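Local coordinates for putative gdp-fucose protein o-fucosyltransferase 1 (Caenorhabditis elegans, PDB 3ZY2) that is a putative protein O-fucosyltransferase of the GT-B clan, built from two parallel-stranded sheets with their helices and modelled with guanosine-5'-diphosphate, at residues 55-58 with 59-63; 82-85 with 86-90; 182-185 with 186-189. One frame throughout, in Å; residues are numbered along the deposited sequence.

How the contacts relate
All three contacts are local turns of the chain, met in the order 55-58/59-63, 82-85/86-90 and 182-185/186-189. Contact 1 leads from strand 55-57, half of a two-stranded antiparallel pair, into the short helix 59-62. Contact 2 is the end of helix 77-88, at the periphery against the six-stranded parallel sheet. Contact 3 follows strand 168-171 of that sheet and leads toward helix 195-208. Contacts 1 and 3, with centres about 20 Å apart, lie nearer the chain's centre; contact 2 is about 21 and 31 Å from them. The side chains of Leu-62 and Gln-188 lie about 10 and 11 Å from the bound GDP, near its pocket without forming part of it.

Contact 1 (55-58 with 59-63); sequences KMIP and FEFLF
Ile-57 reaches forward over the turn with a single methyl, CG2, which serves two partners at once. This branch stands opposite the backbone N across the CA-CB bond (chi1 -48° for the other branch, CG1), and it meets the side chains of Phe-61 and Leu-62. The Phe-61 approach is slanting, with CG2 of Ile-57 3.9 Å from ring atom CD2. Against Leu-62 the two side chains run at about a right angle, and CG2 of Ile-57 rests 4.0 Å from Leu-62 CG, with CD1 of the leucine close by. Here strand 55-57, the partner of strand 46-48 in an antiparallel pair, turns at Pro-58 into the short, weakly bonded helix 59-62. The first link of that turn is Phe-61 N to Pro-58 O at 3.0 Å, a bent bond (143° at the hydrogen). Phe-59 O takes bonds from both Leu-62 N and Phe-63 N, the latter just past the helix. Glu-60 folds back at chi2 (-93°), bringing OE1 to 3.9 Å from Pro-58 CB. Farther out, Arg-196 makes a cation-pi contact with Phe-61 and, with Ser-194, hydrogen-bonds Phe-61 O, while Phe-63 stacks on Trp-193.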
loop_
_atom_site.group_PDB
_atom_site.type_symbol
_atom_site.label_atom_id
_atom_site.label_comp_id
_atom_site.label_asym_id
_atom_site.label_seq_id
_atom_site.Cartn_x
_atom_site.Cartn_y
_atom_site.Cartn_z
ATOM N N LYS A 55 -16.597 14.255 -9.039
ATOM C CA LYS A 55 -16.376 15.528 -9.697
ATOM C C LYS A 55 -15.020 16.090 -9.291
ATOM O O LYS A 55 -14.703 16.112 -8.105
ATOM C CB LYS A 55 -17.484 16.508 -9.310
ATOM C CG LYS A 55 -17.419 17.826 -10.058
ATOM C CD LYS A 55 -18.469 18.785 -9.553
ATOM C CE LYS A 55 -18.416 20.088 -10.335
ATOM N NZ LYS A 55 -19.424 21.077 -9.865
ATOM N N MET A 56 -14.249 16.551 -10.276
ATOM C CA MET A 56 -12.924 17.149 -10.028
ATOM C C MET A 56 -12.993 18.632 -9.983
ATOM O O MET A 56 -13.547 19.248 -10.908
ATOM C CB MET A 56 -11.993 16.902 -11.194
ATOM C CG MET A 56 -11.978 15.606 -11.790
ATOM S SD MET A 56 -10.945 14.895 -10.585
ATOM C CE MET A 56 -12.122 13.748 -10.075
ATOM N N ILE A 57 -12.338 19.212 -8.968
ATOM C CA ILE A 57 -12.391 20.645 -8.739
ATOM C C ILE A 57 -10.984 21.230 -8.890
ATOM O O ILE A 57 -10.073 20.786 -8.227
ATOM C CB ILE A 57 -12.919 20.930 -7.296
ATOM C CG1 ILE A 57 -14.203 20.131 -6.956
ATOM C CG2 ILE A 57 -13.046 22.439 -7.061
ATOM C CD1 ILE A 57 -15.445 20.382 -7.841
ATOM N N PRO A 58 -10.797 22.208 -9.797
ATOM C CA PRO A 58 -9.437 22.744 -9.917
ATOM C C PRO A 58 -8.974 23.416 -8.618
ATOM O O PRO A 58 -9.779 24.085 -7.922
ATOM C CB PRO A 58 -9.557 23.792 -11.032
ATOM C CG PRO A 58 -10.783 23.390 -11.811
ATOM C CD PRO A 58 -11.712 22.779 -10.791
ATOM N N PHE A 59 -7.687 23.244 -8.314
ATOM C CA PHE A 59 -7.089 23.836 -7.125
ATOM C C PHE A 59 -7.452 25.317 -6.991
ATOM O O PHE A 59 -7.872 25.760 -5.923
ATOM C CB PHE A 59 -5.565 23.677 -7.168
ATOM C CG PHE A 59 -4.837 24.442 -6.078
ATOM C CD1 PHE A 59 -4.485 25.782 -6.260
ATOM C CD2 PHE A 59 -4.516 23.821 -4.859
ATOM C CE1 PHE A 59 -3.811 26.499 -5.224
ATOM C CE2 PHE A 59 -3.842 24.527 -3.842
ATOM C CZ PHE A 59 -3.504 25.857 -4.029
ATOM N N GLU A 60 -7.289 26.072 -8.078
ATOM C CA GLU A 60 -7.451 27.533 -8.050
ATOM C C GLU A 60 -8.907 28.005 -7.895
ATOM O O GLU A 60 -9.150 29.181 -7.630
ATOM C CB GLU A 60 -6.818 28.174 -9.302
ATOM C CG GLU A 60 -7.453 27.735 -10.600
ATOM C CD GLU A 60 -6.763 26.541 -11.246
ATOM O OE1 GLU A 60 -6.163 25.691 -10.529
ATOM O OE2 GLU A 60 -6.844 26.453 -12.503
ATOM N N PHE A 61 -9.862 27.092 -8.046
ATOM C CA PHE A 61 -11.254 27.404 -7.722
ATOM C C PHE A 61 -11.382 27.615 -6.215
ATOM O O PHE A 61 -12.171 28.449 -5.757
ATOM C CB PHE A 61 -12.167 26.279 -8.198
ATOM C CG PHE A 61 -13.630 26.637 -8.195
ATOM C CD1 PHE A 61 -14.116 27.610 -9.055
ATOM C CD2 PHE A 61 -14.513 25.992 -7.328
ATOM C CE1 PHE A 61 -15.478 27.953 -9.068
ATOM C CE2 PHE A 61 -15.873 26.317 -7.333
ATOM C CZ PHE A 61 -16.344 27.300 -8.201
ATOM N N LEU A 62 -10.556 26.895 -5.457
ATOM C CA LEU A 62 -10.649 26.867 -3.985
ATOM C C LEU A 62 -9.600 27.725 -3.294
ATOM O O LEU A 62 -9.900 28.383 -2.314
ATOM C CB LEU A 62 -10.527 25.432 -3.470
ATOM C CG LEU A 62 -11.583 24.459 -3.995
ATOM C CD1 LEU A 62 -11.363 23.112 -3.393
ATOM C CD2 LEU A 62 -13.007 24.974 -3.663
ATOM N N PHE A 63 -8.367 27.675 -3.781
ATOM C CA PHE A 63 -7.227 28.338 -3.128
ATOM C C PHE A 63 -6.432 29.211 -4.091
ATOM O O PHE A 63 -6.534 29.066 -5.315
ATOM C CB PHE A 63 -6.287 27.277 -2.561
ATOM C CG PHE A 63 -6.877 26.427 -1.477
ATOM C CD1 PHE A 63 -7.265 26.994 -0.285
ATOM C CD2 PHE A 63 -6.982 25.054 -1.636
ATOM C CE1 PHE A 63 -7.773 26.213 0.748
ATOM C CE2 PHE A 63 -7.483 24.255 -0.605
ATOM C CZ PHE A 63 -7.877 24.841 0.593
#

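Contact 2 (82-85 with 86-90); sequences KKIM and PTVWP
Met-85 lays its CG against the rim of the Trp-89 indole, 3.5 Å from CE3 and near the ring plane. The sulfur follows along the same border: SD is 5.3 Å from the centroid of the six-membered ring of Trp-89 and 80° off the ring normal, a Met-aromatic contact made at the edge. The two side chains slant across each other, and a bend at chi3 (99°) turns the methionine's methyl end aside. On another side of the helix Ile-84 and Val-88 lie alongside one another, pointing the same way, with their CG2 methyls 3.9 Å apart. Two backbone bonds fix these pairings one helical turn apart: Val-88 N reaches Ile-84 O at 3.0 Å, and Trp-89 N reaches Met-85 O at 2.8 Å. Pro-86 has no N-H to give to the preceding turn, and the helix is kinked here; its CD lies 3.3 Å from Met-85 CB, the close approach across the peptide bond that a proline ring imposes on the residue before it. A water bridges the interrupted turn, donating to Lys-83 O at 2.7 Å and weakly to Ile-84 O, and hydrogen-bonding Thr-87 OG1 at 2.7 Å. Trp-89, the first residue to leave helical geometry, also packs on Val-168 and Ala-170 of strand 168-171, with a weak bond from NE1 to Lys-93 O, while Arg-94 NE bonds to its carbonyl. Trp-89 thus packs the helix end on the sheet, while the Met-85 sulfur holds the indole's edge from within the helix. At the kink Thr-87 N makes no bond to the turn before it, and the water, held by Thr-87 OG1, supplies Lys-83 O with a donor instead.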
loop_
_atom_site.group_PDB
_atom_site.type_symbol
_atom_site.label_atom_id
_atom_site.label_comp_id
_atom_site.label_asym_id
_atom_site.label_seq_id
_atom_site.Cartn_x
_atom_site.Cartn_y
_atom_site.Cartn_z
ATOM N N LYS A 82 -1.945 21.479 -20.534
ATOM C CA LYS A 82 -1.990 22.122 -21.839
ATOM C C LYS A 82 -0.606 22.512 -22.372
ATOM O O LYS A 82 -0.355 22.410 -23.590
ATOM C CB LYS A 82 -2.974 23.296 -21.809
ATOM C CG LYS A 82 -4.436 22.828 -21.660
ATOM C CD LYS A 82 -5.409 23.926 -21.198
ATOM C CE LYS A 82 -5.681 24.962 -22.289
ATOM N NZ LYS A 82 -6.165 24.337 -23.564
ATOM N N LYS A 83 0.298 22.906 -21.474
ATOM C CA LYS A 83 1.570 23.516 -21.872
ATOM C C LYS A 83 2.819 22.683 -21.624
ATOM O O LYS A 83 3.817 22.841 -22.347
ATOM C CB LYS A 83 1.745 24.884 -21.213
ATOM C CG LYS A 83 0.870 25.972 -21.802
ATOM C CD LYS A 83 1.351 27.344 -21.391
ATOM C CE LYS A 83 1.196 28.341 -22.529
ATOM N NZ LYS A 83 2.139 28.052 -23.658
ATOM N N ILE A 84 2.774 21.794 -20.632
ATOM C CA ILE A 84 3.975 21.092 -20.163
ATOM C C ILE A 84 3.989 19.610 -20.584
ATOM O O ILE A 84 4.925 19.164 -21.252
ATOM C CB ILE A 84 4.196 21.285 -18.620
ATOM C CG1 ILE A 84 4.363 22.785 -18.292
ATOM C CG2 ILE A 84 5.398 20.492 -18.130
ATOM C CD1 ILE A 84 4.252 23.151 -16.802
ATOM N N MET A 85 2.941 18.878 -20.211
ATOM C CA MET A 85 2.744 17.460 -20.541
ATOM C C MET A 85 3.051 17.012 -21.985
ATOM O O MET A 85 3.719 16.009 -22.164
ATOM C CB MET A 85 1.299 17.065 -20.204
ATOM C CG MET A 85 1.099 15.687 -19.759
ATOM S SD MET A 85 -0.515 15.693 -18.973
ATOM C CE MET A 85 -1.594 15.058 -20.243
ATOM N N PRO A 86 2.522 17.730 -23.000
ATOM C CA PRO A 86 2.631 17.197 -24.371
ATOM C C PRO A 86 4.064 16.912 -24.816
ATOM O O PRO A 86 4.298 15.875 -25.427
ATOM C CB PRO A 86 1.976 18.287 -25.225
ATOM C CG PRO A 86 0.976 18.907 -24.311
ATOM C CD PRO A 86 1.650 18.919 -22.953
ATOM N N THR A 87 5.001 17.809 -24.483
ATOM C CA THR A 87 6.429 17.633 -24.825
ATOM C C THR A 87 7.295 17.054 -23.705
ATOM O O THR A 87 8.265 16.338 -23.962
ATOM C CB THR A 87 7.104 18.959 -25.292
ATOM O OG1 THR A 87 6.986 19.941 -24.264
ATOM C CG2 THR A 87 6.485 19.489 -26.586
ATOM N N VAL A 88 6.971 17.390 -22.457
ATOM C CA VAL A 88 7.771 16.915 -21.324
ATOM C C VAL A 88 7.422 15.474 -20.916
ATOM O O VAL A 88 8.266 14.761 -20.413
ATOM C CB VAL A 88 7.641 17.881 -20.105
ATOM C CG1 VAL A 88 8.295 17.289 -18.841
ATOM C CG2 VAL A 88 8.241 19.233 -20.436
ATOM N N TRP A 89 6.176 15.055 -21.136
ATOM C CA TRP A 89 5.697 13.787 -20.598
ATOM C C TRP A 89 4.656 13.104 -21.493
ATOM O O TRP A 89 3.487 12.940 -21.118
ATOM C CB TRP A 89 5.120 14.053 -19.215
ATOM C CG TRP A 89 4.850 12.856 -18.365
ATOM C CD1 TRP A 89 5.713 11.841 -18.055
ATOM C CD2 TRP A 89 3.640 12.599 -17.630
ATOM N NE1 TRP A 89 5.103 10.954 -17.192
ATOM C CE2 TRP A 89 3.831 11.394 -16.922
ATOM C CE3 TRP A 89 2.408 13.261 -17.524
ATOM C CZ2 TRP A 89 2.832 10.834 -16.108
ATOM C CZ3 TRP A 89 1.403 12.702 -16.707
ATOM C CH2 TRP A 89 1.627 11.495 -16.022
ATOM N N PRO A 90 5.072 12.714 -22.697
ATOM C CA PRO A 90 4.137 12.151 -23.675
ATOM C C PRO A 90 3.645 10.763 -23.239
ATOM O O PRO A 90 4.276 10.147 -22.368
ATOM C CB PRO A 90 4.988 12.063 -24.945
ATOM C CG PRO A 90 6.394 11.967 -24.447
ATOM C CD PRO A 90 6.449 12.801 -23.219
HETATM O O HOH W 1 4.479 20.835 -24.083
#

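Contact 3 (182-185 with 186-189)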
loop_
_atom_site.group_PDB
_atom_site.type_symbol
_atom_site.label_atom_id
_atom_site.label_comp_id
_atom_site.label_asym_id
_atom_site.label_seq_id
_atom_site.Cartn_x
_atom_site.Cartn_y
_atom_site.Cartn_z
ATOM N N GLY A 182 2.413 16.398 12.669
ATOM C CA GLY A 182 2.461 17.777 13.209
ATOM C C GLY A 182 3.392 18.720 12.451
ATOM O O GLY A 182 3.127 19.916 12.348
ATOM N N LYS A 183 4.480 18.167 11.913
ATOM C CA LYS A 183 5.512 18.928 11.208
ATOM C C LYS A 183 5.004 19.668 9.969
ATOM O O LYS A 183 5.595 20.669 9.546
ATOM C CB LYS A 183 6.659 17.973 10.821
ATOM C CG LYS A 183 7.944 18.590 10.272
ATOM C CD LYS A 183 9.137 17.730 10.722
ATOM C CE LYS A 183 10.483 18.176 10.134
ATOM N NZ LYS A 183 10.635 17.740 8.714
ATOM N N VAL A 184 3.919 19.179 9.367
ATOM C CA VAL A 184 3.462 19.833 8.144
ATOM C C VAL A 184 2.241 20.715 8.379
ATOM O O VAL A 184 1.767 21.362 7.450
ATOM C CB VAL A 184 3.140 18.842 6.986
ATOM C CG1 VAL A 184 4.394 18.017 6.621
ATOM C CG2 VAL A 184 1.903 17.970 7.300
ATOM N N TRP A 185 1.726 20.745 9.607
ATOM C CA TRP A 185 0.486 21.494 9.867
ATOM C C TRP A 185 0.643 22.982 9.532
ATOM O O TRP A 185 -0.323 23.605 9.034
ATOM C CB TRP A 185 -0.021 21.335 11.297
ATOM C CG TRP A 185 -0.442 19.951 11.634
ATOM C CD1 TRP A 185 -0.775 18.951 10.752
ATOM C CD2 TRP A 185 -0.663 19.423 12.941
ATOM N NE1 TRP A 185 -1.128 17.805 11.443
ATOM C CE2 TRP A 185 -1.067 18.074 12.787
ATOM C CE3 TRP A 185 -0.511 19.944 14.237
ATOM C CZ2 TRP A 185 -1.345 17.247 13.881
ATOM C CZ3 TRP A 185 -0.776 19.124 15.317
ATOM C CH2 TRP A 185 -1.187 17.784 15.137
ATOM N N SER A 186 1.825 23.554 9.776
ATOM C CA SER A 186 2.049 24.961 9.472
ATOM C C SER A 186 1.976 25.315 7.992
ATOM O O SER A 186 1.799 26.473 7.649
ATOM C CB SER A 186 3.387 25.419 10.075
ATOM O OG SER A 186 4.445 24.734 9.444
ATOM N N ILE A 187 2.068 24.314 7.106
ATOM C CA ILE A 187 1.941 24.569 5.676
ATOM C C ILE A 187 0.539 25.102 5.319
ATOM O O ILE A 187 0.376 25.746 4.288
ATOM C CB ILE A 187 2.369 23.309 4.860
ATOM C CG1 ILE A 187 3.833 23.008 5.185
ATOM C CG2 ILE A 187 2.178 23.499 3.322
ATOM C CD1 ILE A 187 4.351 21.714 4.547
ATOM N N GLN A 188 -0.455 24.881 6.192
ATOM C CA GLN A 188 -1.784 25.436 5.962
ATOM C C GLN A 188 -1.750 26.967 5.805
ATOM O O GLN A 188 -2.629 27.551 5.173
ATOM C CB GLN A 188 -2.715 25.026 7.101
ATOM C CG GLN A 188 -4.210 25.312 6.830
ATOM C CD GLN A 188 -4.925 24.211 6.046
ATOM O OE1 GLN A 188 -4.787 23.021 6.342
ATOM N NE2 GLN A 188 -5.720 24.605 5.047
ATOM N N LYS A 189 -0.695 27.602 6.336
ATOM C CA LYS A 189 -0.493 29.059 6.161
ATOM C C LYS A 189 -0.581 29.460 4.670
ATOM O O LYS A 189 -1.064 30.546 4.313
ATOM C CB LYS A 189 0.867 29.466 6.756
ATOM C CG LYS A 189 1.279 30.881 6.454
ATOM C CD LYS A 189 2.631 31.178 7.084
ATOM C CE LYS A 189 3.409 32.206 6.274
ATOM N NZ LYS A 189 2.717 33.524 6.180
HETATM O O HOH W 2 3.749 22.504 11.707
HETATM O O HOH W 3 6.377 23.074 10.847
#
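Successive 3-10 turns, in the loop between strand 168-171 and helix 195-208, bring Val-184 and Trp-185 against Ile-187 and Gln-188. Ile-187 N bonds to Val-184 O at 3.0 Å, and Gln-188 N to Trp-185 O at 3.1 Å, the second somewhat straighter. On the apolar side, Ile-187 sends out CG1 with chi1 -61°, away from its own carbonyl carbon, and the extended branch carries CD1 to 4.0 Å from Val-184 CB. CG1 of the same branch lies 3.5 Å from Val-184 O. Trp-185 folds back on the start of the turn: CA of Gly-182 sits over the centre of one face of the ring, 3.5 Å above its plane, while NE1 is hydrogen-bonded to Ser-180 OG. The short helical run lies between two longer helices of the GT-B-type fold, for Val-184 and Ile-187 pack on helix 20-37, at Leu-28, Leu-31 and Ala-32, and Trp-185 meets His-338 of helix 335-346 edge-to-face. Gln-188 bends at chi2 (85°), and its OE1 accepts a hydrogen bond from Arg-342 NE of helix 335-346. Two waters bind along the turn at Ser-186. One donates to Gly-182 O and accepts from Ser-186 N at 2.9 Å; the other donates to Lys-183 O and lies 2.9 Å from Ser-186 OG, to which it is hydrogen-bonded.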